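Local coordinates for protein polyketide synthase PksL (Bacillus subtilis, PDB 5E1V) that probably removes water from beta-hydroxyacyl intermediates, as a monomeric dehydratase domain with a double-hotdog fold in the trans-AT synthase that makes bacillaene, at residues C49-I59 / P217-L228; I118-S126 / F256-E265. All coordinates share one frame; numbering follows the deposited sequence.

Contact 1. Residues C49-I59 / P217-L228; sequences CSELQLRNLSI and PLFYESFSASAL
Leu-57 and Tyr-220 pack side by side on the buried face of two antiparallel strands, 53-59 and 215-225, consistent with the junction of the two hotdog halves of the dehydratase. Leu-57 CG is anti to the backbone N (chi1 -167°), and its CD2 lies over one face of the Tyr-220 ring, 4.0 Å from the centroid and offset toward the rim. Beyond it, Ile-59 CD1 rests on Pro-217 CB at 3.8 Å; helix 34-44 covers Leu-54, Leu-57 and Phe-223. The other face, with Arg-55, is looser and partly exposed: Ser-58 OG sits at the edge of the Phe-219 ring, 3.6 Å from CD1. Glu-221, at the corner of the chain, keeps its carboxylate apart from the Arg-55 guanidinium. A G1 beta bulge sets Asn-56 and Leu-57 opposite Tyr-220. Here Asn-56 N reaches Glu-221 O at 2.9 Å from above the carbonyl plane, whereas Leu-57 N bonds weakly to Tyr-220 O. Next to the 3-10 turn 49-51, a water accepts from Ala-225 N at 2.8 Å, with Cys-49 O and Leu-52 O within reach of its protons. The chemistry implies a seam held by backbone bonds, with water at one end and an apolar face accommodating a phenol whose OH is satisfied by Gly-31 O.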
loop_
_atom_site.group_PDB
_atom_site.type_symbol
_atom_site.label_atom_id
_atom_site.label_comp_id
_atom_site.label_asym_id
_atom_site.label_seq_id
_atom_site.Cartn_x
_atom_site.Cartn_y
_atom_site.Cartn_z
ATOM N N CYS A 49 -12.045 -1.783 11.388
ATOM C CA CYS A 49 -10.844 -0.980 11.028
ATOM C C CYS A 49 -10.697 0.243 11.912
ATOM O O CYS A 49 -9.613 0.660 12.257
ATOM C CB CYS A 49 -10.860 -0.602 9.528
ATOM S SG CYS A 49 -12.020 0.666 9.042
ATOM N N SER A 50 -11.810 0.786 12.370
ATOM C CA SER A 50 -11.731 2.014 13.175
ATOM C C SER A 50 -11.208 1.749 14.629
ATOM O O SER A 50 -10.724 2.662 15.317
ATOM C CB SER A 50 -13.065 2.727 13.125
ATOM O OG SER A 50 -13.973 1.996 13.924
ATOM N N GLU A 51 -11.194 0.497 15.047
ATOM C CA GLU A 51 -10.664 0.125 16.376
ATOM C C GLU A 51 -9.167 0.048 16.488
ATOM O O GLU A 51 -8.652 -0.085 17.575
ATOM C CB GLU A 51 -11.150 -1.270 16.752
ATOM C CG GLU A 51 -12.653 -1.404 16.831
ATOM C CD GLU A 51 -13.011 -2.806 17.237
ATOM O OE1 GLU A 51 -12.458 -3.263 18.259
ATOM O OE2 GLU A 51 -13.804 -3.444 16.527
ATOM N N LEU A 52 -8.469 0.054 15.354
ATOM C CA LEU A 52 -7.121 -0.417 15.285
ATOM C C LEU A 52 -6.245 0.741 14.778
ATOM O O LEU A 52 -6.769 1.769 14.223
ATOM C CB LEU A 52 -7.055 -1.574 14.310
ATOM C CG LEU A 52 -8.065 -2.680 14.534
ATOM C CD1 LEU A 52 -8.001 -3.755 13.448
ATOM C CD2 LEU A 52 -7.803 -3.263 15.902
ATOM N N GLN A 53 -4.971 0.674 15.129
ATOM C CA GLN A 53 -3.934 1.442 14.455
ATOM C C GLN A 53 -2.789 0.486 14.180
ATOM O O GLN A 53 -2.269 -0.094 15.109
ATOM C CB GLN A 53 -3.378 2.596 15.319
ATOM C CG GLN A 53 -2.259 3.324 14.595
ATOM C CD GLN A 53 -1.514 4.312 15.519
ATOM O OE1 GLN A 53 -1.622 4.238 16.729
ATOM N NE2 GLN A 53 -0.708 5.169 14.932
ATOM N N LEU A 54 -2.387 0.393 12.920
ATOM C CA LEU A 54 -1.258 -0.410 12.483
ATOM C C LEU A 54 -0.029 0.499 12.703
ATOM O O LEU A 54 -0.067 1.693 12.375
ATOM C CB LEU A 54 -1.409 -0.709 11.007
ATOM C CG LEU A 54 -0.286 -1.636 10.410
ATOM C CD1 LEU A 54 -0.226 -3.034 10.995
ATOM C CD2 LEU A 54 -0.563 -1.726 8.906
ATOM N N ARG A 55 0.978 -0.058 13.343
ATOM C CA ARG A 55 2.204 0.703 13.567
ATOM C C ARG A 55 3.482 -0.023 13.279
ATOM O O ARG A 55 3.563 -1.214 13.487
ATOM C CB ARG A 55 2.291 1.202 15.034
ATOM C CG ARG A 55 1.186 2.132 15.507
ATOM C CD ARG A 55 1.394 2.479 16.975
ATOM N NE ARG A 55 2.316 3.595 17.158
ATOM C CZ ARG A 55 2.593 4.147 18.341
ATOM N NH1 ARG A 55 2.027 3.677 19.464
ATOM N NH2 ARG A 55 3.421 5.191 18.404
ATOM N N ASN A 56 4.482 0.738 12.830
ATOM C CA ASN A 56 5.875 0.317 12.694
ATOM C C ASN A 56 5.985 -0.955 11.895
ATOM O O ASN A 56 6.486 -1.932 12.396
ATOM C CB ASN A 56 6.485 0.128 14.102
ATOM C CG ASN A 56 6.496 1.449 14.882
ATOM O OD1 ASN A 56 6.381 2.586 14.299
ATOM N ND2 ASN A 56 6.516 1.328 16.176
ATOM N N LEU A 57 5.354 -0.966 10.718
ATOM C CA LEU A 57 5.503 -2.071 9.778
ATOM C C LEU A 57 6.814 -1.992 9.085
ATOM O O LEU A 57 7.160 -0.961 8.520
ATOM C CB LEU A 57 4.352 -2.045 8.693
ATOM C CG LEU A 57 4.272 -3.308 7.886
ATOM C CD1 LEU A 57 2.877 -3.884 7.509
ATOM C CD2 LEU A 57 5.084 -3.086 6.560
ATOM N N SER A 58 7.586 -3.074 9.124
ATOM C CA SER A 58 8.814 -3.184 8.396
ATOM C C SER A 58 8.783 -4.301 7.408
ATOM O O SER A 58 8.409 -5.362 7.763
ATOM C CB SER A 58 9.963 -3.524 9.365
ATOM O OG SER A 58 10.238 -2.397 10.038
ATOM N N ILE A 59 9.243 -4.001 6.211
ATOM C CA ILE A 59 9.503 -4.966 5.129
ATOM C C ILE A 59 10.967 -5.309 5.073
ATOM O O ILE A 59 11.802 -4.438 4.898
ATOM C CB ILE A 59 8.922 -4.492 3.821
ATOM C CG1 ILE A 59 7.405 -4.251 4.008
ATOM C CG2 ILE A 59 9.181 -5.460 2.652
ATOM C CD1 ILE A 59 6.821 -3.663 2.730
ATOM N N PRO A 217 8.950 -0.208 -0.942
ATOM C CA PRO A 217 8.598 -0.025 0.447
ATOM C C PRO A 217 9.521 -0.724 1.446
ATOM O O PRO A 217 10.050 -1.830 1.203
ATOM C CB PRO A 217 7.171 -0.608 0.515
ATOM C CG PRO A 217 6.575 -0.228 -0.814
ATOM C CD PRO A 217 7.743 -0.546 -1.757
ATOM N N LEU A 218 9.735 0.000 2.534
ATOM C CA LEU A 218 10.599 -0.398 3.628
ATOM C C LEU A 218 9.855 -0.340 4.976
ATOM O O LEU A 218 9.955 -1.249 5.733
ATOM C CB LEU A 218 11.790 0.537 3.717
ATOM C CG LEU A 218 12.697 0.223 4.949
ATOM C CD1 LEU A 218 13.400 -1.133 4.866
ATOM C CD2 LEU A 218 13.714 1.331 5.290
ATOM N N PHE A 219 9.201 0.755 5.247
ATOM C CA PHE A 219 8.610 1.076 6.564
ATOM C C PHE A 219 7.401 2.023 6.528
ATOM O O PHE A 219 7.421 3.051 5.828
ATOM C CB PHE A 219 9.708 1.707 7.467
ATOM C CG PHE A 219 9.285 2.009 8.887
ATOM C CD1 PHE A 219 9.393 1.074 9.886
ATOM C CD2 PHE A 219 8.963 3.307 9.242
ATOM C CE1 PHE A 219 9.057 1.390 11.207
ATOM C CE2 PHE A 219 8.633 3.635 10.544
ATOM C CZ PHE A 219 8.629 2.676 11.533
ATOM N N TYR A 220 6.384 1.714 7.383
ATOM C CA TYR A 220 5.219 2.520 7.610
ATOM C C TYR A 220 5.238 2.856 9.068
ATOM O O TYR A 220 5.193 1.955 9.860
ATOM C CB TYR A 220 3.821 1.812 7.312
ATOM C CG TYR A 220 3.727 1.040 6.024
ATOM C CD1 TYR A 220 4.545 1.382 4.968
ATOM C CD2 TYR A 220 2.833 -0.084 5.861
ATOM C CE1 TYR A 220 4.560 0.672 3.784
ATOM C CE2 TYR A 220 2.880 -0.826 4.661
ATOM C CZ TYR A 220 3.734 -0.427 3.633
ATOM O OH TYR A 220 3.904 -1.030 2.379
ATOM N N GLU A 221 5.203 4.138 9.434
ATOM C CA GLU A 221 5.131 4.527 10.842
ATOM C C GLU A 221 3.761 4.130 11.450
ATOM O O GLU A 221 3.631 3.455 12.507
ATOM C CB GLU A 221 5.374 6.042 11.000
ATOM C CG GLU A 221 5.239 6.442 12.456
ATOM C CD GLU A 221 5.759 7.827 12.734
ATOM O OE1 GLU A 221 6.835 8.176 12.224
ATOM O OE2 GLU A 221 5.058 8.555 13.460
ATOM N N SER A 222 2.719 4.494 10.715
ATOM C CA SER A 222 1.340 4.182 11.113
ATOM C C SER A 222 0.341 4.239 9.973
ATOM O O SER A 222 0.512 4.943 8.971
ATOM C CB SER A 222 0.805 5.157 12.183
ATOM O OG SER A 222 0.943 6.439 11.783
ATOM N N PHE A 223 -0.717 3.499 10.209
ATOM C CA PHE A 223 -1.884 3.509 9.399
ATOM C C PHE A 223 -3.052 3.478 10.312
ATOM O O PHE A 223 -3.134 2.668 11.224
ATOM C CB PHE A 223 -1.967 2.291 8.426
ATOM C CG PHE A 223 -3.116 2.393 7.518
ATOM C CD1 PHE A 223 -3.056 3.197 6.434
ATOM C CD2 PHE A 223 -4.237 1.735 7.762
ATOM C CE1 PHE A 223 -4.117 3.292 5.526
ATOM C CE2 PHE A 223 -5.312 1.791 6.901
ATOM C CZ PHE A 223 -5.254 2.597 5.792
ATOM N N SER A 224 -4.002 4.331 9.999
ATOM C CA SER A 224 -5.202 4.514 10.778
ATOM C C SER A 224 -6.303 4.796 9.774
ATOM O O SER A 224 -6.054 5.575 8.856
ATOM C CB SER A 224 -5.027 5.764 11.681
ATOM O OG SER A 224 -6.188 5.769 12.463
ATOM N N ALA A 225 -7.484 4.273 10.007
ATOM C CA ALA A 225 -8.621 4.385 9.096
ATOM C C ALA A 225 -9.972 4.304 9.864
ATOM O O ALA A 225 -10.155 3.462 10.758
ATOM C CB ALA A 225 -8.548 3.279 8.037
ATOM N N SER A 226 -10.832 5.270 9.565
ATOM C CA SER A 226 -12.218 5.345 10.070
ATOM C C SER A 226 -13.213 4.694 9.083
ATOM O O SER A 226 -14.356 4.515 9.403
ATOM C CB SER A 226 -12.623 6.830 10.312
ATOM O OG SER A 226 -12.640 7.621 9.113
ATOM N N ALA A 227 -12.789 4.377 7.859
ATOM C CA ALA A 227 -13.678 3.752 6.872
ATOM C C ALA A 227 -12.813 2.997 5.833
ATOM O O ALA A 227 -11.609 3.202 5.682
ATOM C CB ALA A 227 -14.580 4.772 6.186
ATOM N N LEU A 228 -13.434 2.037 5.198
ATOM C CA LEU A 228 -12.764 1.245 4.177
ATOM C C LEU A 228 -12.437 2.043 2.937
ATOM O O LEU A 228 -13.131 3.031 2.580
ATOM C CB LEU A 228 -13.707 0.100 3.803
ATOM C CG LEU A 228 -14.167 -0.873 4.878
ATOM C CD1 LEU A 228 -14.727 -2.186 4.237
ATOM C CD2 LEU A 228 -13.060 -1.300 5.859
HETATM O O HOH W 1 -7.375 2.102 11.781
#

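Contact 2. Residues I118-S126 / F256-E265; sequences IFEETLDLS and FNASGEKVAE
With CG anti to its carbonyl carbon (chi1 -66°), Phe-119 brings its ring against the extended chain of Lys-262, whose own CG is anti to the backbone N (chi1 -176°). The irregular segment 118-126 here runs alongside the hairpin between strands 248-256 and 262-273 of the hotdog fold, from the start of 262-273 to its type I beta turn, Asn-257 to Gly-260. Phe-119 CD1 lies 3.7 Å from Lys-262 CE as the side chains pass at a slant, and CE2 approaches Val-263 O at 3.4 Å. With an alanine here the ring is gone, which would probably open a gap beside the Lys-262 methylenes and the Val-263 carbonyl, though the salt bridges would still hold the ammonium: Lys-262 NZ is 2.7 Å from Glu-265 OE1 and also pairs with Glu-254. Two backbone bonds tie the segments together: Lys-262 N gives to Glu-121 O at 3.0 Å, and Leu-123 N gives to Gly-260 O. Glu-121 OE2 pairs with Arg-236, while OE1 is buried without a partner. In the turn, Asn-257 OD1 is gripped on both faces of its amide, by Ser-259 OG on one and Glu-261 N on the other. Leu-123 CD1 stands over the centre of the Phe-256 ring, 3.5 Å from the centroid.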
loop_
_atom_site.group_PDB
_atom_site.type_symbol
_atom_site.label_atom_id
_atom_site.label_comp_id
_atom_site.label_asym_id
_atom_site.label_seq_id
_atom_site.Cartn_x
_atom_site.Cartn_y
_atom_site.Cartn_z
ATOM N N ILE A 118 -10.430 8.457 14.321
ATOM C CA ILE A 118 -11.367 9.524 13.901
ATOM C C ILE A 118 -10.572 10.696 13.294
ATOM O O ILE A 118 -9.470 10.996 13.722
ATOM C CB ILE A 118 -12.240 10.067 15.075
ATOM C CG1 ILE A 118 -12.785 8.926 15.943
ATOM C CG2 ILE A 118 -13.358 10.972 14.538
ATOM C CD1 ILE A 118 -13.538 9.332 17.211
ATOM N N PHE A 119 -11.124 11.303 12.251
ATOM C CA PHE A 119 -10.520 12.376 11.508
ATOM C C PHE A 119 -11.580 13.451 11.333
ATOM O O PHE A 119 -12.743 13.128 11.095
ATOM C CB PHE A 119 -10.141 11.886 10.108
ATOM C CG PHE A 119 -9.071 10.840 10.102
ATOM C CD1 PHE A 119 -7.767 11.177 10.296
ATOM C CD2 PHE A 119 -9.402 9.489 9.932
ATOM C CE1 PHE A 119 -6.782 10.197 10.320
ATOM C CE2 PHE A 119 -8.406 8.517 9.883
ATOM C CZ PHE A 119 -7.115 8.872 10.091
ATOM N N GLU A 120 -11.170 14.696 11.445
ATOM C CA GLU A 120 -12.051 15.866 11.286
ATOM C C GLU A 120 -11.833 16.628 9.994
ATOM O O GLU A 120 -12.737 17.335 9.509
ATOM C CB GLU A 120 -11.810 16.831 12.434
ATOM C CG GLU A 120 -12.197 16.268 13.765
ATOM C CD GLU A 120 -11.737 17.106 14.947
ATOM O OE1 GLU A 120 -10.987 18.108 14.786
ATOM O OE2 GLU A 120 -12.146 16.727 16.058
ATOM N N GLU A 121 -10.638 16.504 9.425
ATOM C CA GLU A 121 -10.280 17.221 8.204
ATOM C C GLU A 121 -11.300 16.981 7.072
ATOM O O GLU A 121 -11.689 15.819 6.789
ATOM C CB GLU A 121 -8.894 16.737 7.750
ATOM C CG GLU A 121 -7.803 17.784 7.580
ATOM C CD GLU A 121 -7.791 18.417 6.217
ATOM O OE1 GLU A 121 -8.818 18.337 5.525
ATOM O OE2 GLU A 121 -6.755 19.000 5.834
ATOM N N THR A 122 -11.747 18.055 6.394
ATOM C CA THR A 122 -12.500 17.878 5.121
ATOM C C THR A 122 -11.905 18.761 4.025
ATOM O O THR A 122 -11.132 19.678 4.303
ATOM C CB THR A 122 -14.033 18.123 5.233
ATOM O OG1 THR A 122 -14.286 19.470 5.619
ATOM C CG2 THR A 122 -14.699 17.195 6.236
ATOM N N LEU A 123 -12.245 18.450 2.785
ATOM C CA LEU A 123 -11.761 19.181 1.630
ATOM C C LEU A 123 -12.916 19.627 0.715
ATOM O O LEU A 123 -13.941 18.983 0.650
ATOM C CB LEU A 123 -10.826 18.283 0.825
ATOM C CG LEU A 123 -9.527 17.903 1.529
ATOM C CD1 LEU A 123 -8.710 16.974 0.646
ATOM C CD2 LEU A 123 -8.729 19.149 1.859
ATOM N N ASP A 124 -12.723 20.731 0.011
ATOM C CA ASP A 124 -13.647 21.155 -1.047
ATOM C C ASP A 124 -13.004 20.700 -2.345
ATOM O O ASP A 124 -12.170 21.389 -2.899
ATOM C CB ASP A 124 -13.825 22.688 -1.026
ATOM N N LEU A 125 -13.345 19.504 -2.804
ATOM C CA LEU A 125 -12.598 18.857 -3.908
ATOM C C LEU A 125 -12.537 19.685 -5.215
ATOM O O LEU A 125 -11.453 19.980 -5.759
ATOM C CB LEU A 125 -13.193 17.469 -4.182
ATOM C CG LEU A 125 -13.127 16.479 -3.012
ATOM C CD1 LEU A 125 -13.958 15.244 -3.296
ATOM C CD2 LEU A 125 -11.690 16.098 -2.679
ATOM N N SER A 126 -13.703 20.082 -5.703
ATOM C CA SER A 126 -13.796 20.932 -6.903
ATOM C C SER A 126 -12.865 22.145 -6.818
ATOM O O SER A 126 -12.069 22.419 -7.732
ATOM C CB SER A 126 -15.247 21.347 -7.093
ATOM O OG SER A 126 -16.070 20.196 -6.958
ATOM N N PHE A 256 -9.024 10.478 1.448
ATOM C CA PHE A 256 -10.357 11.050 1.530
ATOM C C PHE A 256 -11.407 10.347 0.666
ATOM O O PHE A 256 -11.115 9.935 -0.469
ATOM C CB PHE A 256 -10.269 12.517 1.058
ATOM C CG PHE A 256 -9.395 13.370 1.901
ATOM C CD1 PHE A 256 -8.049 13.431 1.674
ATOM C CD2 PHE A 256 -9.927 14.134 2.912
ATOM C CE1 PHE A 256 -7.233 14.190 2.452
ATOM C CE2 PHE A 256 -9.123 14.927 3.687
ATOM C CZ PHE A 256 -7.764 14.957 3.450
ATOM N N ASN A 257 -12.642 10.257 1.175
ATOM C CA ASN A 257 -13.735 9.703 0.368
ATOM C C ASN A 257 -14.206 10.696 -0.727
ATOM O O ASN A 257 -13.766 11.842 -0.796
ATOM C CB ASN A 257 -14.868 9.082 1.223
ATOM C CG ASN A 257 -15.626 10.107 2.067
ATOM O OD1 ASN A 257 -15.540 11.312 1.801
ATOM N ND2 ASN A 257 -16.272 9.640 3.151
ATOM N N ALA A 258 -15.077 10.237 -1.602
ATOM C CA ALA A 258 -15.489 11.048 -2.747
ATOM C C ALA A 258 -16.235 12.316 -2.274
ATOM O O ALA A 258 -16.232 13.345 -2.960
ATOM C CB ALA A 258 -16.362 10.198 -3.678
ATOM N N SER A 259 -16.798 12.253 -1.083
ATOM C CA SER A 259 -17.416 13.415 -0.478
ATOM C C SER A 259 -16.404 14.395 0.188
ATOM O O SER A 259 -16.784 15.440 0.672
ATOM C CB SER A 259 -18.527 12.944 0.449
ATOM O OG SER A 259 -18.076 12.870 1.760
ATOM N N GLY A 260 -15.103 14.084 0.168
ATOM C CA GLY A 260 -14.070 14.975 0.715
ATOM C C GLY A 260 -13.718 14.818 2.188
ATOM O O GLY A 260 -12.872 15.567 2.723
ATOM N N GLU A 261 -14.310 13.837 2.851
ATOM C CA GLU A 261 -14.001 13.653 4.258
ATOM C C GLU A 261 -12.707 12.840 4.419
ATOM O O GLU A 261 -12.488 11.899 3.668
ATOM C CB GLU A 261 -15.127 12.974 4.984
ATOM C CG GLU A 261 -16.461 13.716 4.909
ATOM C CD GLU A 261 -17.654 12.800 5.023
ATOM O OE1 GLU A 261 -17.497 11.604 4.772
ATOM O OE2 GLU A 261 -18.790 13.271 5.311
ATOM N N LYS A 262 -11.833 13.251 5.327
ATOM C CA LYS A 262 -10.598 12.436 5.614
ATOM C C LYS A 262 -11.006 11.148 6.305
ATOM O O LYS A 262 -11.742 11.175 7.302
ATOM C CB LYS A 262 -9.588 13.178 6.456
ATOM C CG LYS A 262 -8.294 12.391 6.677
ATOM C CD LYS A 262 -7.133 13.293 7.080
ATOM C CE LYS A 262 -5.864 12.498 7.387
ATOM N NZ LYS A 262 -4.793 13.466 7.738
ATOM N N VAL A 263 -10.585 10.009 5.747
ATOM C CA VAL A 263 -10.891 8.681 6.322
ATOM C C VAL A 263 -9.700 7.762 6.666
ATOM O O VAL A 263 -9.895 6.767 7.321
ATOM C CB VAL A 263 -11.821 7.890 5.436
ATOM C CG1 VAL A 263 -13.113 8.667 5.352
ATOM C CG2 VAL A 263 -11.232 7.647 4.021
ATOM N N ALA A 264 -8.510 8.099 6.201
ATOM C CA ALA A 264 -7.359 7.346 6.542
ATOM C C ALA A 264 -6.064 8.128 6.390
ATOM O O ALA A 264 -5.943 9.126 5.706
ATOM C CB ALA A 264 -7.299 5.995 5.766
ATOM N N GLU A 265 -5.032 7.624 7.015
ATOM C CA GLU A 265 -3.719 8.189 6.784
ATOM C C GLU A 265 -2.635 7.171 6.968
ATOM O O GLU A 265 -2.600 6.483 7.981
ATOM C CB GLU A 265 -3.439 9.346 7.752
ATOM C CG GLU A 265 -2.082 10.028 7.533
ATOM C CD GLU A 265 -1.950 11.284 8.400
ATOM O OE1 GLU A 265 -2.349 12.366 7.950
ATOM O OE2 GLU A 265 -1.521 11.178 9.539
#

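Overall arrangement
The centres of the two contacts lie about 18 Å apart, and their segments alternate along the chain: 49-59, 118-126, 217-228, 256-265. Strands 53-59, 215-225 and 262-273 are successive antiparallel neighbours; 215-225 belongs to contact 1 and 262-273 to contact 2. Contact 1 sits about 10 Å from the centre of the chain, probably where the halves of the double hotdog meet; contact 2 lies farther out, about 19 Å from it, at the hairpin end. They touch directly: Ser-226 N and Val-263 O, like Ser-224 O and Glu-265 N, are 2.9 Å apart in probable hydrogen bonds. The central seam is thus continuous with the hairpin end that 118-126 runs along, within a single chain.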